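Local coordinates for TnpArep for protein (Escherichia coli, PDB 4ER8) that binds hairpins of repetitive extragenic palindromes and cleaves and recombines the DNA elements that carry them, acting as a tyrosine transposase, at a contact of chain A with DNA. Numbering follows the deposited sequence.

Site 1: a contact of chain A with DNA. Residues 81-82, 85, 94. With nucleotides of chain B.
Thr85 meets the DNA backbone where the hairpin passes into unpaired DNA: its hydroxyl OG1 donates a hydrogen bond to OP1, a phosphate oxygen of DT29, at 2.6 Å. OG1 stands anti to the carbonyl carbon (chi1 -74°), which also brings it within 2.9 Å of the backbone oxygen of Lys81, one helical turn earlier. A hydroxyl has one hydrogen, so the phosphate and this carbonyl would have to compete for it or share it. The indole NE1 of Trp94 donates to the same Lys81 O at 3.0 Å, from the same face of the carbonyl plane as the hydroxyl. The oxygen lies well out of the indole plane, by 27°. This indole bond appears to tie the loop residue to the helix and to hold the ring beside the phosphate, with CD1 turned towards OP1. The Lys81 chain covers one face of the ring, CG lying 3.7 Å from the ring plane, over its centre, before the chain continues towards the sugar O3' of DT29.

Lys82 takes the other direction, across to the sugars. Its CB faces C5' of DT29 at 4.1 Å. CG is anti to the backbone N (chi1 -170°), a turn that leads the chain towards DA28, where CG and then CD pass beside the sugar oxygen O4', CD at 3.5 Å. After the bend at chi3, the amine NZ ends 3.9 Å from N3 on the minor-groove side of the paired adenine. At that separation, if it is charged, it may favour the DNA electrostatically without a direct hydrogen bond. DT29 is unpaired, and the grip falls on its phosphate and sugar, so these side chains are likely to read backbone shape more than base identity. Lys81 and Lys82 are neighbours in helix 73-87 and Thr85 follows one turn later, close to its C-terminal end; Trp94 comes from the loop that runs on towards strand 99-102.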
ATOM      1  N   LYS A  81       4.371  -4.473  -9.872  1.00 51.22           N
ATOM      2  CA  LYS A  81       4.265  -5.920  -9.606  1.00 51.85           C
ATOM      3  C   LYS A  81       5.141  -6.605 -10.598  1.00 52.73           C
ATOM      4  O   LYS A  81       5.695  -7.642 -10.292  1.00 52.80           O
ATOM      5  CB  LYS A  81       2.840  -6.442  -9.777  1.00 51.56           C
ATOM      6  CG  LYS A  81       1.841  -5.914  -8.772  1.00 50.08           C
ATOM      7  CD  LYS A  81       0.408  -6.098  -9.225  1.00 45.55           C
ATOM      8  CE  LYS A  81      -0.311  -7.072  -8.366  1.00 45.01           C
ATOM      9  NZ  LYS A  81      -1.688  -7.315  -8.890  1.00 47.46           N
ATOM     10  N   LYS A  82       5.288  -6.014 -11.784  1.00 54.42           N
ATOM     11  CA  LYS A  82       6.150  -6.631 -12.811  1.00 56.23           C
ATOM     12  C   LYS A  82       7.626  -6.618 -12.408  1.00 57.30           C
ATOM     13  O   LYS A  82       8.228  -7.689 -12.313  1.00 57.16           O
ATOM     14  CB  LYS A  82       5.960  -5.987 -14.171  1.00 55.96           C
ATOM     15  CG  LYS A  82       6.638  -6.723 -15.316  1.00 56.54           C
ATOM     16  CD  LYS A  82       5.952  -6.442 -16.666  1.00 54.82           C
ATOM     17  CE  LYS A  82       6.215  -5.035 -17.177  1.00 53.33           C
ATOM     18  NZ  LYS A  82       5.281  -4.648 -18.310  1.00 54.07           N
ATOM     19  N   THR A  85       8.224  -8.969  -9.622  1.00 65.65           N
ATOM     20  CA  THR A  85       8.110 -10.358 -10.077  1.00 67.31           C
ATOM     21  C   THR A  85       9.407 -10.781 -10.795  1.00 69.00           C
ATOM     22  O   THR A  85       9.960 -11.860 -10.524  1.00 69.00           O
ATOM     23  CB  THR A  85       6.869 -10.557 -10.936  1.00 67.00           C
ATOM     24  OG1 THR A  85       5.722 -10.554 -10.077  1.00 66.71           O
ATOM     25  CG2 THR A  85       6.917 -11.883 -11.678  1.00 66.78           C
ATOM     26  N   TRP A  94       1.362 -12.695  -7.218  1.00 49.30           N
ATOM     27  CA  TRP A  94       0.376 -11.656  -6.899  1.00 46.77           C
ATOM     28  C   TRP A  94      -1.066 -12.109  -6.902  1.00 44.38           C
ATOM     29  O   TRP A  94      -1.474 -12.799  -7.813  1.00 43.85           O
ATOM     30  CB  TRP A  94       0.497 -10.534  -7.938  1.00 47.03           C
ATOM     31  CG  TRP A  94       1.836  -9.842  -7.844  1.00 50.13           C
ATOM     32  CD1 TRP A  94       2.846  -9.846  -8.779  1.00 51.58           C
ATOM     33  CD2 TRP A  94       2.330  -9.087  -6.725  1.00 50.47           C
ATOM     34  NE1 TRP A  94       3.933  -9.132  -8.303  1.00 52.58           N
ATOM     35  CE2 TRP A  94       3.636  -8.651  -7.053  1.00 51.82           C
ATOM     36  CE3 TRP A  94       1.787  -8.729  -5.483  1.00 51.63           C
ATOM     37  CZ2 TRP A  94       4.407  -7.871  -6.187  1.00 53.36           C
ATOM     38  CZ3 TRP A  94       2.551  -7.948  -4.615  1.00 53.42           C
ATOM     39  CH2 TRP A  94       3.851  -7.533  -4.971  1.00 54.46           C
TER
ATOM     40  P    DA B  28       6.514 -13.671 -18.337  1.00 52.83           P
ATOM     41  OP1  DA B  28       7.629 -14.356 -17.606  1.00 47.94           O
ATOM     42  OP2  DA B  28       5.436 -14.386 -19.039  1.00 51.86           O
ATOM     43  O5'  DA B  28       5.797 -12.630 -17.355  1.00 54.27           O
ATOM     44  C5'  DA B  28       6.578 -11.809 -16.467  1.00 53.88           C
ATOM     45  C4'  DA B  28       5.687 -10.731 -15.859  1.00 53.66           C
ATOM     46  O4'  DA B  28       5.105  -9.834 -16.858  1.00 51.32           O
ATOM     47  C3'  DA B  28       4.527 -11.258 -15.015  1.00 52.35           C
ATOM     48  O3'  DA B  28       4.429 -10.353 -13.953  1.00 51.54           O
ATOM     49  C2'  DA B  28       3.337 -11.132 -15.953  1.00 51.68           C
ATOM     50  C1'  DA B  28       3.711  -9.920 -16.810  1.00 48.89           C
ATOM     51  N9   DA B  28       3.192 -10.066 -18.158  1.00 47.76           N
ATOM     52  C8   DA B  28       2.866 -11.232 -18.811  1.00 47.47           C
ATOM     53  N7   DA B  28       2.350 -10.998 -20.007  1.00 47.57           N
ATOM     54  C5   DA B  28       2.347  -9.621 -20.141  1.00 43.68           C
ATOM     55  C6   DA B  28       1.950  -8.753 -21.164  1.00 45.53           C
ATOM     56  N6   DA B  28       1.447  -9.165 -22.337  1.00 45.06           N
ATOM     57  N1   DA B  28       2.049  -7.416 -20.963  1.00 45.20           N
ATOM     58  C2   DA B  28       2.532  -7.010 -19.800  1.00 46.02           C
ATOM     59  N3   DA B  28       2.970  -7.750 -18.775  1.00 46.18           N
ATOM     60  C4   DA B  28       2.844  -9.047 -19.010  1.00 45.15           C
ATOM     61  P    DT B  29       3.289 -10.364 -12.842  1.00 51.12           P
ATOM     62  OP1  DT B  29       3.984  -9.565 -11.795  1.00 49.76           O
ATOM     63  OP2  DT B  29       2.778 -11.726 -12.566  1.00 48.75           O
ATOM     64  O5'  DT B  29       2.167  -9.477 -13.587  1.00 47.01           O
ATOM     65  C5'  DT B  29       2.420  -8.063 -13.640  1.00 46.27           C
ATOM     66  C4'  DT B  29       1.188  -7.275 -14.042  1.00 44.58           C
ATOM     67  O4'  DT B  29       0.987  -7.516 -15.427  1.00 46.00           O
ATOM     68  C3'  DT B  29      -0.122  -7.676 -13.364  1.00 44.77           C
ATOM     69  O3'  DT B  29      -0.673  -6.536 -12.676  1.00 42.34           O
ATOM     70  C2'  DT B  29      -0.987  -8.241 -14.486  1.00 44.74           C
ATOM     71  C1'  DT B  29      -0.378  -7.587 -15.711  1.00 46.82           C
ATOM     72  N1   DT B  29      -0.495  -8.425 -16.936  1.00 46.57           N
ATOM     73  C2   DT B  29      -0.786  -7.801 -18.121  1.00 47.76           C
ATOM     74  O2   DT B  29      -0.947  -6.613 -18.200  1.00 51.39           O
ATOM     75  N3   DT B  29      -0.885  -8.613 -19.216  1.00 48.34           N
ATOM     76  C4   DT B  29      -0.720  -9.984 -19.190  1.00 46.98           C
ATOM     77  O4   DT B  29      -0.823 -10.676 -20.171  1.00 49.35           O
ATOM     78  C5   DT B  29      -0.426 -10.575 -17.934  1.00 46.43           C
ATOM     79  C7   DT B  29      -0.268 -12.053 -17.886  1.00 46.90           C
ATOM     80  C6   DT B  29      -0.316  -9.786 -16.857  1.00 45.16           C
TER

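Site 2: a contact of chain A with DNA. Residues 2-5, 99-100. With nucleotides of chain B.
Glu100 reads the Watson-Crick edge of the unpaired DG1 with both carboxylate oxygens. OE1 accepts from the ring N1 at 2.8 Å and OE2 from the amino N2 at 2.7 Å, each on its syn side and nearly straight at the hydrogen, although both donors lie well out of the carboxylate plane, N1 by 28° and N2 by 27°. The acidic group thus faces two N-H donors, a pattern that suits guanine, and its negative charge would be expected to strengthen both bonds. The amino group N2 also donates to the backbone oxygen of Arg5 at 3.0 Å, reaching it from above the carbonyl plane.

The next base, DT2, gives its N3-H to the backbone oxygen of Glu100 at 2.8 Å, almost head-on to the carbonyl. Trp99 stacks on the thymine of DT2 through its six-membered ring, the centroids 4.2 Å apart and the planes not quite parallel. With CG anti to the backbone N (chi1 170°), the indole is carried to DT2 while CB rests against the adenine of DA3, near N6. Tyr4 fits in at the sugars, its CB 3.4 Å from C1' of DT2 and its ring edge towards C4' of DA3. The DA3 phosphate is met by a neutral backbone donor, Glu3 N to OP1 at 2.7 Å. This pocket recognises the single-stranded guide sequence and is likely to position the DNA for cleavage.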
ATOM      1  N   SER A   2     -15.491 -10.489 -11.352  1.00 56.89           N
ATOM      2  CA  SER A   2     -15.579  -9.144 -10.689  1.00 53.11           C
ATOM      3  C   SER A   2     -16.433  -8.138 -11.460  1.00 51.31           C
ATOM      4  O   SER A   2     -16.756  -8.388 -12.622  1.00 50.97           O
ATOM      5  CB  SER A   2     -14.210  -8.546 -10.456  1.00 52.49           C
ATOM      6  OG  SER A   2     -13.702  -8.052 -11.662  1.00 49.87           O
ATOM      7  N   GLU A   3     -16.794  -7.015 -10.829  1.00 48.81           N
ATOM      8  CA  GLU A   3     -17.755  -6.083 -11.441  1.00 47.43           C
ATOM      9  C   GLU A   3     -17.353  -4.646 -11.215  1.00 45.42           C
ATOM     10  O   GLU A   3     -18.052  -3.723 -11.655  1.00 44.80           O
ATOM     11  CB  GLU A   3     -19.195  -6.213 -10.861  1.00 48.38           C
ATOM     12  CG  GLU A   3     -19.754  -7.617 -10.526  1.00 51.28           C
ATOM     13  CD  GLU A   3     -20.532  -8.245 -11.679  1.00 57.41           C
ATOM     14  OE1 GLU A   3     -21.369  -7.534 -12.278  1.00 61.87           O
ATOM     15  OE2 GLU A   3     -20.316  -9.452 -11.997  1.00 60.45           O
ATOM     16  N   TYR A   4     -16.280  -4.420 -10.479  1.00 42.91           N
ATOM     17  CA  TYR A   4     -15.951  -3.034 -10.173  1.00 40.68           C
ATOM     18  C   TYR A   4     -15.467  -2.293 -11.425  1.00 40.57           C
ATOM     19  O   TYR A   4     -14.995  -2.908 -12.398  1.00 40.29           O
ATOM     20  CB  TYR A   4     -14.931  -2.920  -9.042  1.00 38.89           C
ATOM     21  CG  TYR A   4     -13.653  -3.695  -9.279  1.00 38.22           C
ATOM     22  CD1 TYR A   4     -12.695  -3.224 -10.164  1.00 36.30           C
ATOM     23  CD2 TYR A   4     -13.392  -4.917  -8.609  1.00 35.32           C
ATOM     24  CE1 TYR A   4     -11.543  -3.913 -10.382  1.00 35.12           C
ATOM     25  CE2 TYR A   4     -12.236  -5.592  -8.820  1.00 29.67           C
ATOM     26  CZ  TYR A   4     -11.321  -5.096  -9.708  1.00 32.69           C
ATOM     27  OH  TYR A   4     -10.137  -5.745  -9.966  1.00 35.60           O
ATOM     28  N   ARG A   5     -15.577  -0.969 -11.383  1.00 39.68           N
ATOM     29  CA  ARG A   5     -15.065  -0.137 -12.433  1.00 39.47           C
ATOM     30  C   ARG A   5     -14.041   0.833 -11.858  1.00 39.51           C
ATOM     31  O   ARG A   5     -14.336   1.524 -10.894  1.00 39.25           O
ATOM     32  CB  ARG A   5     -16.207   0.607 -13.099  1.00 38.65           C
ATOM     33  CG  ARG A   5     -15.746   1.811 -13.882  1.00 39.21           C
ATOM     34  CD  ARG A   5     -16.936   2.689 -14.271  1.00 38.30           C
ATOM     35  NE  ARG A   5     -16.450   3.613 -15.253  1.00 38.78           N
ATOM     36  CZ  ARG A   5     -17.035   4.753 -15.598  1.00 42.71           C
ATOM     37  NH1 ARG A   5     -18.174   5.149 -15.025  1.00 43.23           N
ATOM     38  NH2 ARG A   5     -16.439   5.520 -16.507  1.00 42.68           N
ATOM     39  N   TRP A  99      -7.183  -3.768  -5.061  1.00 36.32           N
ATOM     40  CA  TRP A  99      -8.295  -2.992  -4.581  1.00 35.61           C
ATOM     41  C   TRP A  99      -7.976  -1.515  -4.682  1.00 35.78           C
ATOM     42  O   TRP A  99      -6.891  -1.101  -4.309  1.00 35.66           O
ATOM     43  CB  TRP A  99      -8.606  -3.388  -3.134  1.00 35.74           C
ATOM     44  CG  TRP A  99      -9.601  -2.478  -2.442  1.00 35.65           C
ATOM     45  CD1 TRP A  99      -9.323  -1.391  -1.645  1.00 34.80           C
ATOM     46  CD2 TRP A  99     -11.017  -2.594  -2.477  1.00 35.17           C
ATOM     47  NE1 TRP A  99     -10.484  -0.820  -1.193  1.00 33.36           N
ATOM     48  CE2 TRP A  99     -11.543  -1.527  -1.703  1.00 35.58           C
ATOM     49  CE3 TRP A  99     -11.902  -3.494  -3.092  1.00 36.30           C
ATOM     50  CZ2 TRP A  99     -12.924  -1.341  -1.522  1.00 37.13           C
ATOM     51  CZ3 TRP A  99     -13.283  -3.292  -2.935  1.00 37.76           C
ATOM     52  CH2 TRP A  99     -13.775  -2.230  -2.152  1.00 37.17           C
ATOM     53  N   GLU A 100      -8.937  -0.726  -5.178  1.00 35.76           N
ATOM     54  CA  GLU A 100      -8.775   0.723  -5.383  1.00 34.55           C
ATOM     55  C   GLU A 100      -9.931   1.474  -4.787  1.00 35.14           C
ATOM     56  O   GLU A 100     -11.116   1.130  -5.019  1.00 35.42           O
ATOM     57  CB  GLU A 100      -8.741   1.080  -6.859  1.00 34.23           C
ATOM     58  CG  GLU A 100      -8.973   2.628  -7.173  1.00 34.82           C
ATOM     59  CD  GLU A 100     -10.446   2.981  -7.427  1.00 34.38           C
ATOM     60  OE1 GLU A 100     -11.052   3.812  -6.699  1.00 31.72           O
ATOM     61  OE2 GLU A 100     -11.008   2.385  -8.362  1.00 35.39           O
TER
ATOM     62  O5'  DG B   1     -21.163   3.963  -4.036  1.00 36.25           O
ATOM     63  C5'  DG B   1     -21.893   3.077  -4.933  1.00 37.07           C
ATOM     64  C4'  DG B   1     -21.018   2.307  -5.904  1.00 38.98           C
ATOM     65  O4'  DG B   1     -19.990   3.194  -6.513  1.00 39.13           O
ATOM     66  C3'  DG B   1     -20.218   1.184  -5.251  1.00 39.10           C
ATOM     67  O3'  DG B   1     -21.022   0.065  -4.989  1.00 39.90           O
ATOM     68  C2'  DG B   1     -19.186   0.967  -6.364  1.00 38.55           C
ATOM     69  C1'  DG B   1     -18.863   2.400  -6.816  1.00 36.18           C
ATOM     70  N9   DG B   1     -17.828   3.072  -6.085  1.00 37.23           N
ATOM     71  C8   DG B   1     -18.040   3.930  -5.023  1.00 36.37           C
ATOM     72  N7   DG B   1     -16.895   4.408  -4.532  1.00 37.72           N
ATOM     73  C5   DG B   1     -15.886   3.875  -5.333  1.00 34.71           C
ATOM     74  C6   DG B   1     -14.488   4.082  -5.288  1.00 34.98           C
ATOM     75  O6   DG B   1     -13.876   4.806  -4.474  1.00 36.00           O
ATOM     76  N1   DG B   1     -13.782   3.360  -6.279  1.00 33.50           N
ATOM     77  C2   DG B   1     -14.432   2.551  -7.183  1.00 34.32           C
ATOM     78  N2   DG B   1     -13.642   1.916  -8.044  1.00 29.46           N
ATOM     79  N3   DG B   1     -15.767   2.352  -7.239  1.00 35.06           N
ATOM     80  C4   DG B   1     -16.439   3.036  -6.288  1.00 36.15           C
ATOM     81  P    DT B   2     -20.502  -1.230  -4.163  1.00 42.63           P
ATOM     82  OP1  DT B   2     -21.588  -2.253  -4.155  1.00 43.31           O
ATOM     83  OP2  DT B   2     -19.910  -0.819  -2.873  1.00 39.02           O
ATOM     84  O5'  DT B   2     -19.359  -1.829  -5.088  1.00 39.34           O
ATOM     85  C5'  DT B   2     -19.619  -2.691  -6.167  1.00 38.16           C
ATOM     86  C4'  DT B   2     -18.235  -3.083  -6.680  1.00 38.18           C
ATOM     87  O4'  DT B   2     -17.401  -1.893  -6.570  1.00 36.84           O
ATOM     88  C3'  DT B   2     -17.528  -4.177  -5.878  1.00 36.26           C
ATOM     89  O3'  DT B   2     -16.724  -4.872  -6.754  1.00 39.31           O
ATOM     90  C2'  DT B   2     -16.594  -3.361  -5.009  1.00 36.24           C
ATOM     91  C1'  DT B   2     -16.201  -2.205  -5.917  1.00 34.29           C
ATOM     92  N1   DT B   2     -15.611  -1.039  -5.179  1.00 35.92           N
ATOM     93  C2   DT B   2     -14.311  -0.634  -5.451  1.00 36.96           C
ATOM     94  O2   DT B   2     -13.596  -1.132  -6.289  1.00 37.33           O
ATOM     95  N3   DT B   2     -13.834   0.422  -4.718  1.00 38.13           N
ATOM     96  C4   DT B   2     -14.478   1.108  -3.712  1.00 38.54           C
ATOM     97  O4   DT B   2     -13.929   2.039  -3.086  1.00 40.10           O
ATOM     98  C5   DT B   2     -15.827   0.650  -3.443  1.00 38.33           C
ATOM     99  C7   DT B   2     -16.650   1.357  -2.365  1.00 36.27           C
ATOM    100  C6   DT B   2     -16.317  -0.386  -4.183  1.00 36.21           C
ATOM    101  P    DA B   3     -16.837  -6.441  -6.932  1.00 39.60           P
ATOM    102  OP1  DA B   3     -16.261  -6.793  -8.231  1.00 39.72           O
ATOM    103  OP2  DA B   3     -18.267  -6.747  -6.816  1.00 44.55           O
ATOM    104  O5'  DA B   3     -16.124  -6.979  -5.609  1.00 38.22           O
ATOM    105  C5'  DA B   3     -14.748  -6.789  -5.363  1.00 39.10           C
ATOM    106  C4'  DA B   3     -13.941  -7.770  -6.226  1.00 38.96           C
ATOM    107  O4'  DA B   3     -12.527  -7.544  -6.038  1.00 36.53           O
ATOM    108  C3'  DA B   3     -14.153  -9.245  -5.995  1.00 36.67           C
ATOM    109  O3'  DA B   3     -13.872  -9.863  -7.187  1.00 40.56           O
ATOM    110  C2'  DA B   3     -13.066  -9.557  -4.974  1.00 38.64           C
ATOM    111  C1'  DA B   3     -11.918  -8.688  -5.504  1.00 38.27           C
ATOM    112  N9   DA B   3     -10.936  -8.125  -4.574  1.00 36.36           N
ATOM    113  C8   DA B   3     -11.121  -7.683  -3.292  1.00 35.71           C
ATOM    114  N7   DA B   3     -10.030  -7.205  -2.745  1.00 35.07           N
ATOM    115  C5   DA B   3      -9.061  -7.352  -3.727  1.00 34.48           C
ATOM    116  C6   DA B   3      -7.679  -7.041  -3.771  1.00 35.70           C
ATOM    117  N6   DA B   3      -6.957  -6.475  -2.760  1.00 35.87           N
ATOM    118  N1   DA B   3      -7.055  -7.299  -4.936  1.00 34.92           N
ATOM    119  C2   DA B   3      -7.743  -7.837  -5.931  1.00 34.50           C
ATOM    120  N3   DA B   3      -9.019  -8.189  -5.988  1.00 34.34           N
ATOM    121  C4   DA B   3      -9.620  -7.901  -4.851  1.00 33.83           C
TER

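The centres of the C-alpha atoms of site 1 and site 2 lie about 19 Å apart, and the two share no residue, but both hold chain B. Site 2 takes the unpaired 5' end, site 1 the junction where paired DNA gives way to the 3' tail, so the hairpin between them is gripped on both flanks of its foot. In the protein they are linked by the stretch from helix 73-87 through Trp94 to strand 99-102. Since the transposase is a monomer, one chain can combine base reading at site 2 with backbone contacts at site 1, which would fix the register of the hairpin.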